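Local coordinates for protein putative glucose-6-phosphate 1-epimerase (Salmonella typhimurium, PDB 2HTA) that probably interconverts the alpha and beta anomers of hexose 6-phosphates such as glucose 6-phosphate, as a mutarotase of the aldose 1-epimerase type, at residues 91-96 / 179-184; 95-100 / 110-115. All coordinates share one frame; numbering follows the deposited sequence.

Contact 1: 91-96 / 179-184; sequences GVPICW and HSYFNV
The carbonyl oxygen of G91 takes one hydrogen bond from the 179-184 side, with a C-H group and a ring edge packed around it. Y181 N donates to G91 O at 2.9 Å, in a bond that runs nearly along the C=O axis. The C-H of S180 CA points at the same oxygen, and the edge of the Y181 ring packs against it, CD1 lying 3.3 Å from G91 O. G91 has a positive phi of 66°, a backbone shape that glycine adopts readily. Two residues on, H179 N donates to P93 O at 3.0 Å, almost straight at 168° and in the carbonyl plane. These bonds carry on the antiparallel pairing of strand 94-95 with strand 172-183, part of the core sheet of the galactose mutarotase-like beta-sandwich. P93 has no N-H, which suits a place where no backbone donor is used toward H179 O; its CD lies 3.3 Å from that oxygen. The apolar proline ring also fits between its neighbours: its CG meets CB of H179 and, at 3.8 Å, CE1 at the edge of the Y181 ring. H179 is an inferred active-site residue; its CG is anti to the backbone N (chi1 -167°), which carries the imidazole on toward E282 of strand 278-286, the other inferred catalytic residue. C95 SG sits at the edge of that imidazole, near its plane, and touches H179 CB at 3.7 Å. On V92 both methyls lie against S180 OG, whose hydrogen-bond partner is Q302. The hydroxyl of Y181 hydrogen-bonds R89, a substrate-binding residue by similarity.

Contact 2: 95-100 / 110-115; sequences CWPWFG and HGFARN
In the loop region between strands 94-95 and 119-125, which carries R114, a substrate-binding residue by similarity, 110-115 folds back along 95-100, with H110 opposite F99 and G111 opposite W96. W96 O is the hub. A113 N reaches it at 3.1 Å almost head-on to the carbonyl, and F112 N at 3.0 Å from above the carbonyl plane, so two successive amides share one carbonyl oxygen of a buried residue. At the other end H110 N donates to G100 O at 2.9 Å. Between these bonds G111 packs on one face of the W98 indole: its CA stands above the six-membered ring, 3.4 Å from the centroid, in a CH-pi contact. The positive phi favours glycine, and the fit leaves no room for a beta carbon, which would run into W96 O. The W98 side chain takes the crowded position between backbone N and carbonyl carbon (chi1 64°), bringing the ring onto G111, while NE1 hydrogen-bonds P108 O. The peptide before P97 is cis, and P97 CD packs over the face of F112, 3.4 Å from F112 CE1. The H110 and F99 side chains run alongside each other, their ring planes oblique at 36°, and H110 CB meets C95 SG at 3.5 Å. One water accepts from W96 N and R114 N, the latter at 2.9 Å, and sits close to H110 O. The backbone of R114 is thereby tied through water to W96, while R114 NH2 hydrogen-bonds S109 O and the guanidinium has H110 CB over one face. These links would fix where the arginine starts and how its flat end is turned, consistent with its assigned substrate-binding role.

In the fold
Followed from the N terminus, the chain enters through 91-96, whose pairing with 179-184 in contact 1 closes a long loop of 82 residues. Contact 2 begins on the same stretch, sharing C95 and W96, and soon closes a loop of nine residues when 110-115 returns to 95-100. The short closure therefore falls within the long one, and the two do not cross. After it the chain builds strands 119-125, 130-137, 151-158 and 162-169, then re-enters the central sheet by strand 172-183. Contact 2 shapes the loop beside that sheet. The contacts touch where H110 meets H179 edge-to-face and R114 packs on I94, joining the loop with the predicted substrate-binding R114 to the strand with the inferred catalytic H179.

Contact 1: 91-96 / 179-184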
loop_
_atom_site.group_PDB
_atom_site.type_symbol
_atom_site.label_atom_id
_atom_site.label_comp_id
_atom_site.label_asym_id
_atom_site.label_seq_id
_atom_site.Cartn_x
_atom_site.Cartn_y
_atom_site.Cartn_z
ATOM N N GLY A 91 1.319 0.931 -5.767
ATOM C CA GLY A 91 0.079 1.164 -5.079
ATOM C C GLY A 91 0.218 0.868 -3.603
ATOM O O GLY A 91 1.255 1.174 -3.000
ATOM N N VAL A 92 -0.811 0.243 -3.020
ATOM C CA VAL A 92 -0.818 -0.041 -1.567
ATOM C C VAL A 92 -1.157 -1.550 -1.375
ATOM O O VAL A 92 -2.296 -1.928 -1.136
ATOM C CB VAL A 92 -1.840 0.871 -0.800
ATOM C CG1 VAL A 92 -1.820 0.534 0.713
ATOM C CG2 VAL A 92 -1.476 2.383 -0.998
ATOM N N PRO A 93 -0.155 -2.425 -1.542
ATOM C CA PRO A 93 -0.401 -3.853 -1.261
ATOM C C PRO A 93 -0.861 -4.026 0.171
ATOM O O PRO A 93 -0.255 -3.472 1.085
ATOM C CB PRO A 93 1.002 -4.494 -1.438
ATOM C CG PRO A 93 1.770 -3.514 -2.344
ATOM C CD PRO A 93 1.196 -2.147 -2.069
ATOM N N ILE A 94 -1.936 -4.797 0.377
ATOM C CA ILE A 94 -2.408 -5.187 1.737
ATOM C C ILE A 94 -1.690 -6.503 2.067
ATOM O O ILE A 94 -1.896 -7.506 1.365
ATOM C CB ILE A 94 -3.944 -5.421 1.775
ATOM C CG1 ILE A 94 -4.656 -4.022 1.616
ATOM C CG2 ILE A 94 -4.434 -6.116 3.119
ATOM C CD1 ILE A 94 -6.130 -4.228 1.279
ATOM N N CYS A 95 -0.872 -6.461 3.108
ATOM C CA CYS A 95 -0.052 -7.613 3.475
ATOM C C CYS A 95 -0.693 -8.252 4.679
ATOM O O CYS A 95 -0.635 -7.726 5.782
ATOM C CB CYS A 95 1.340 -7.179 3.837
ATOM S SG CYS A 95 2.169 -6.116 2.541
ATOM N N TRP A 96 -1.292 -9.400 4.461
ATOM C CA TRP A 96 -2.058 -10.084 5.511
ATOM C C TRP A 96 -2.227 -11.565 5.139
ATOM O O TRP A 96 -2.515 -11.863 4.003
ATOM C CB TRP A 96 -3.426 -9.406 5.613
ATOM C CG TRP A 96 -4.228 -9.836 6.831
ATOM C CD1 TRP A 96 -4.299 -9.204 8.026
ATOM C CD2 TRP A 96 -5.116 -10.976 6.917
ATOM N NE1 TRP A 96 -5.128 -9.911 8.887
ATOM C CE2 TRP A 96 -5.641 -10.995 8.220
ATOM C CE3 TRP A 96 -5.486 -11.989 6.015
ATOM C CZ2 TRP A 96 -6.532 -12.004 8.667
ATOM C CZ3 TRP A 96 -6.384 -12.990 6.440
ATOM C CH2 TRP A 96 -6.887 -12.981 7.760
ATOM N N HIS A 179 1.476 -1.478 2.496
ATOM C CA HIS A 179 2.842 -1.401 1.957
ATOM C C HIS A 179 2.934 -0.260 0.923
ATOM O O HIS A 179 3.366 -0.476 -0.204
ATOM C CB HIS A 179 3.137 -2.739 1.256
ATOM C CG HIS A 179 4.571 -2.986 0.907
ATOM N ND1 HIS A 179 5.290 -2.152 0.091
ATOM C CD2 HIS A 179 5.390 -4.053 1.163
ATOM C CE1 HIS A 179 6.507 -2.640 -0.101
ATOM N NE2 HIS A 179 6.578 -3.809 0.507
ATOM N N SER A 180 2.535 0.954 1.295
ATOM C CA SER A 180 2.391 2.024 0.286
ATOM C C SER A 180 3.649 2.476 -0.463
ATOM O O SER A 180 4.691 2.691 0.154
ATOM C CB SER A 180 1.782 3.258 0.981
ATOM O OG SER A 180 0.751 2.808 1.815
ATOM N N TYR A 181 3.512 2.631 -1.789
ATOM C CA TYR A 181 4.533 3.168 -2.706
ATOM C C TYR A 181 4.143 4.617 -3.079
ATOM O O TYR A 181 3.153 4.813 -3.761
ATOM C CB TYR A 181 4.504 2.412 -4.027
ATOM C CG TYR A 181 5.051 1.002 -3.927
ATOM C CD1 TYR A 181 4.306 -0.031 -3.300
ATOM C CD2 TYR A 181 6.250 0.683 -4.501
ATOM C CE1 TYR A 181 4.762 -1.379 -3.249
ATOM C CE2 TYR A 181 6.759 -0.687 -4.432
ATOM C CZ TYR A 181 6.013 -1.667 -3.804
ATOM O OH TYR A 181 6.492 -2.979 -3.744
ATOM N N PHE A 182 4.983 5.555 -2.711
ATOM C CA PHE A 182 4.746 6.970 -2.922
ATOM C C PHE A 182 5.628 7.436 -4.051
ATOM O O PHE A 182 6.819 7.151 -4.094
ATOM C CB PHE A 182 5.025 7.727 -1.624
ATOM C CG PHE A 182 4.057 7.386 -0.552
ATOM C CD1 PHE A 182 4.417 6.536 0.501
ATOM C CD2 PHE A 182 2.735 7.818 -0.647
ATOM C CE1 PHE A 182 3.476 6.160 1.464
ATOM C CE2 PHE A 182 1.777 7.477 0.336
ATOM C CZ PHE A 182 2.153 6.637 1.389
ATOM N N ASN A 183 4.984 8.137 -4.971
ATOM C CA ASN A 183 5.602 8.736 -6.156
ATOM C C ASN A 183 6.453 9.916 -5.705
ATOM O O ASN A 183 5.989 10.808 -4.996
ATOM C CB ASN A 183 4.463 9.150 -7.100
ATOM C CG ASN A 183 4.939 9.626 -8.471
ATOM O OD1 ASN A 183 5.885 9.084 -9.035
ATOM N ND2 ASN A 183 4.247 10.650 -9.029
ATOM N N VAL A 184 7.731 9.860 -6.053
ATOM C CA VAL A 184 8.687 10.933 -5.735
ATOM C C VAL A 184 9.405 11.386 -7.001
ATOM O O VAL A 184 9.521 10.615 -7.965
ATOM C CB VAL A 184 9.729 10.576 -4.625
ATOM C CG1 VAL A 184 9.009 10.258 -3.320
ATOM C CG2 VAL A 184 10.632 9.413 -5.029
#

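Contact 2: 95-100 / 110-115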
loop_
_atom_site.group_PDB
_atom_site.type_symbol
_atom_site.label_atom_id
_atom_site.label_comp_id
_atom_site.label_asym_id
_atom_site.label_seq_id
_atom_site.Cartn_x
_atom_site.Cartn_y
_atom_site.Cartn_z
ATOM N N CYS A 95 -0.872 -6.461 3.108
ATOM C CA CYS A 95 -0.052 -7.613 3.475
ATOM C C CYS A 95 -0.693 -8.252 4.679
ATOM O O CYS A 95 -0.635 -7.726 5.782
ATOM C CB CYS A 95 1.340 -7.179 3.837
ATOM S SG CYS A 95 2.169 -6.116 2.541
ATOM N N TRP A 96 -1.292 -9.400 4.461
ATOM C CA TRP A 96 -2.058 -10.084 5.511
ATOM C C TRP A 96 -2.227 -11.565 5.139
ATOM O O TRP A 96 -2.515 -11.863 4.003
ATOM C CB TRP A 96 -3.426 -9.406 5.613
ATOM C CG TRP A 96 -4.228 -9.836 6.831
ATOM C CD1 TRP A 96 -4.299 -9.204 8.026
ATOM C CD2 TRP A 96 -5.116 -10.976 6.917
ATOM N NE1 TRP A 96 -5.128 -9.911 8.887
ATOM C CE2 TRP A 96 -5.641 -10.995 8.220
ATOM C CE3 TRP A 96 -5.486 -11.989 6.015
ATOM C CZ2 TRP A 96 -6.532 -12.004 8.667
ATOM C CZ3 TRP A 96 -6.384 -12.990 6.440
ATOM C CH2 TRP A 96 -6.887 -12.981 7.760
ATOM N N PRO A 97 -2.178 -12.508 6.120
ATOM C CA PRO A 97 -2.012 -12.376 7.556
ATOM C C PRO A 97 -0.560 -12.473 8.047
ATOM O O PRO A 97 -0.353 -12.738 9.232
ATOM C CB PRO A 97 -2.860 -13.552 8.088
ATOM C CG PRO A 97 -2.614 -14.660 7.060
ATOM C CD PRO A 97 -2.381 -13.929 5.731
ATOM N N TRP A 98 0.434 -12.244 7.182
ATOM C CA TRP A 98 1.797 -11.987 7.677
ATOM C C TRP A 98 2.473 -10.910 6.899
ATOM O O TRP A 98 2.096 -10.635 5.763
ATOM C CB TRP A 98 2.693 -13.271 7.763
ATOM C CG TRP A 98 2.967 -13.892 6.411
ATOM C CD1 TRP A 98 4.009 -13.601 5.545
ATOM C CD2 TRP A 98 2.169 -14.879 5.773
ATOM N NE1 TRP A 98 3.901 -14.370 4.407
ATOM C CE2 TRP A 98 2.791 -15.172 4.518
ATOM C CE3 TRP A 98 1.029 -15.604 6.159
ATOM C CZ2 TRP A 98 2.268 -16.116 3.616
ATOM C CZ3 TRP A 98 0.507 -16.553 5.251
ATOM C CH2 TRP A 98 1.128 -16.788 3.999
ATOM N N PHE A 99 3.407 -10.241 7.543
ATOM C CA PHE A 99 4.231 -9.231 6.905
ATOM C C PHE A 99 5.631 -9.850 6.667
ATOM O O PHE A 99 6.173 -10.534 7.548
ATOM C CB PHE A 99 4.366 -7.999 7.828
ATOM C CG PHE A 99 5.333 -6.970 7.302
ATOM C CD1 PHE A 99 5.050 -6.265 6.111
ATOM C CD2 PHE A 99 6.553 -6.764 7.925
ATOM C CE1 PHE A 99 5.958 -5.320 5.616
ATOM C CE2 PHE A 99 7.469 -5.836 7.418
ATOM C CZ PHE A 99 7.129 -5.097 6.256
ATOM N N GLY A 100 6.180 -9.613 5.489
ATOM C CA GLY A 100 7.569 -9.983 5.155
ATOM C C GLY A 100 7.647 -11.458 4.745
ATOM O O GLY A 100 6.641 -12.089 4.458
ATOM N N HIS A 110 4.513 -11.372 2.579
ATOM C CA HIS A 110 3.355 -10.444 2.726
ATOM C C HIS A 110 1.996 -11.120 2.613
ATOM O O HIS A 110 0.999 -10.492 2.169
ATOM C CB HIS A 110 3.470 -9.255 1.751
ATOM C CG HIS A 110 4.748 -8.494 1.885
ATOM N ND1 HIS A 110 5.283 -8.136 3.110
ATOM C CD2 HIS A 110 5.618 -8.042 0.952
ATOM C CE1 HIS A 110 6.419 -7.487 2.925
ATOM N NE2 HIS A 110 6.649 -7.423 1.624
ATOM N N GLY A 111 1.920 -12.392 3.045
ATOM C CA GLY A 111 0.622 -13.053 3.167
ATOM C C GLY A 111 0.016 -13.573 1.891
ATOM O O GLY A 111 0.738 -13.880 0.922
ATOM N N PHE A 112 -1.313 -13.642 1.856
ATOM C CA PHE A 112 -2.021 -14.098 0.642
ATOM C C PHE A 112 -3.227 -13.206 0.252
ATOM O O PHE A 112 -3.812 -13.376 -0.814
ATOM C CB PHE A 112 -2.431 -15.569 0.787
ATOM C CG PHE A 112 -3.289 -15.834 1.975
ATOM C CD1 PHE A 112 -2.741 -16.447 3.098
ATOM C CD2 PHE A 112 -4.633 -15.452 2.005
ATOM C CE1 PHE A 112 -3.528 -16.722 4.199
ATOM C CE2 PHE A 112 -5.438 -15.732 3.121
ATOM C CZ PHE A 112 -4.855 -16.348 4.246
ATOM N N ALA A 113 -3.596 -12.264 1.118
ATOM C CA ALA A 113 -4.768 -11.398 0.792
ATOM C C ALA A 113 -4.586 -10.562 -0.480
ATOM O O ALA A 113 -5.550 -10.303 -1.196
ATOM C CB ALA A 113 -5.070 -10.518 1.989
ATOM N N ARG A 114 -3.341 -10.208 -0.807
ATOM C CA ARG A 114 -3.049 -9.350 -1.984
ATOM C C ARG A 114 -3.182 -10.123 -3.282
ATOM O O ARG A 114 -3.107 -9.559 -4.396
ATOM C CB ARG A 114 -1.674 -8.710 -1.839
ATOM C CG ARG A 114 -0.485 -9.724 -1.781
ATOM C CD ARG A 114 0.759 -8.931 -1.556
ATOM N NE ARG A 114 1.961 -9.749 -1.560
ATOM C CZ ARG A 114 3.138 -9.346 -1.992
ATOM N NH1 ARG A 114 3.292 -8.126 -2.514
ATOM N NH2 ARG A 114 4.190 -10.192 -1.936
ATOM N N ASN A 115 -3.308 -11.453 -3.152
ATOM C CA ASN A 115 -3.376 -12.341 -4.329
ATOM C C ASN A 115 -4.786 -12.791 -4.690
ATOM O O ASN A 115 -5.008 -13.339 -5.800
ATOM C CB ASN A 115 -2.536 -13.620 -4.089
ATOM C CG ASN A 115 -1.092 -13.326 -3.708
ATOM O OD1 ASN A 115 -0.750 -13.195 -2.514
ATOM N ND2 ASN A 115 -0.244 -13.164 -4.707
HETATM O O HOH W 1 -1.427 -10.133 1.417
#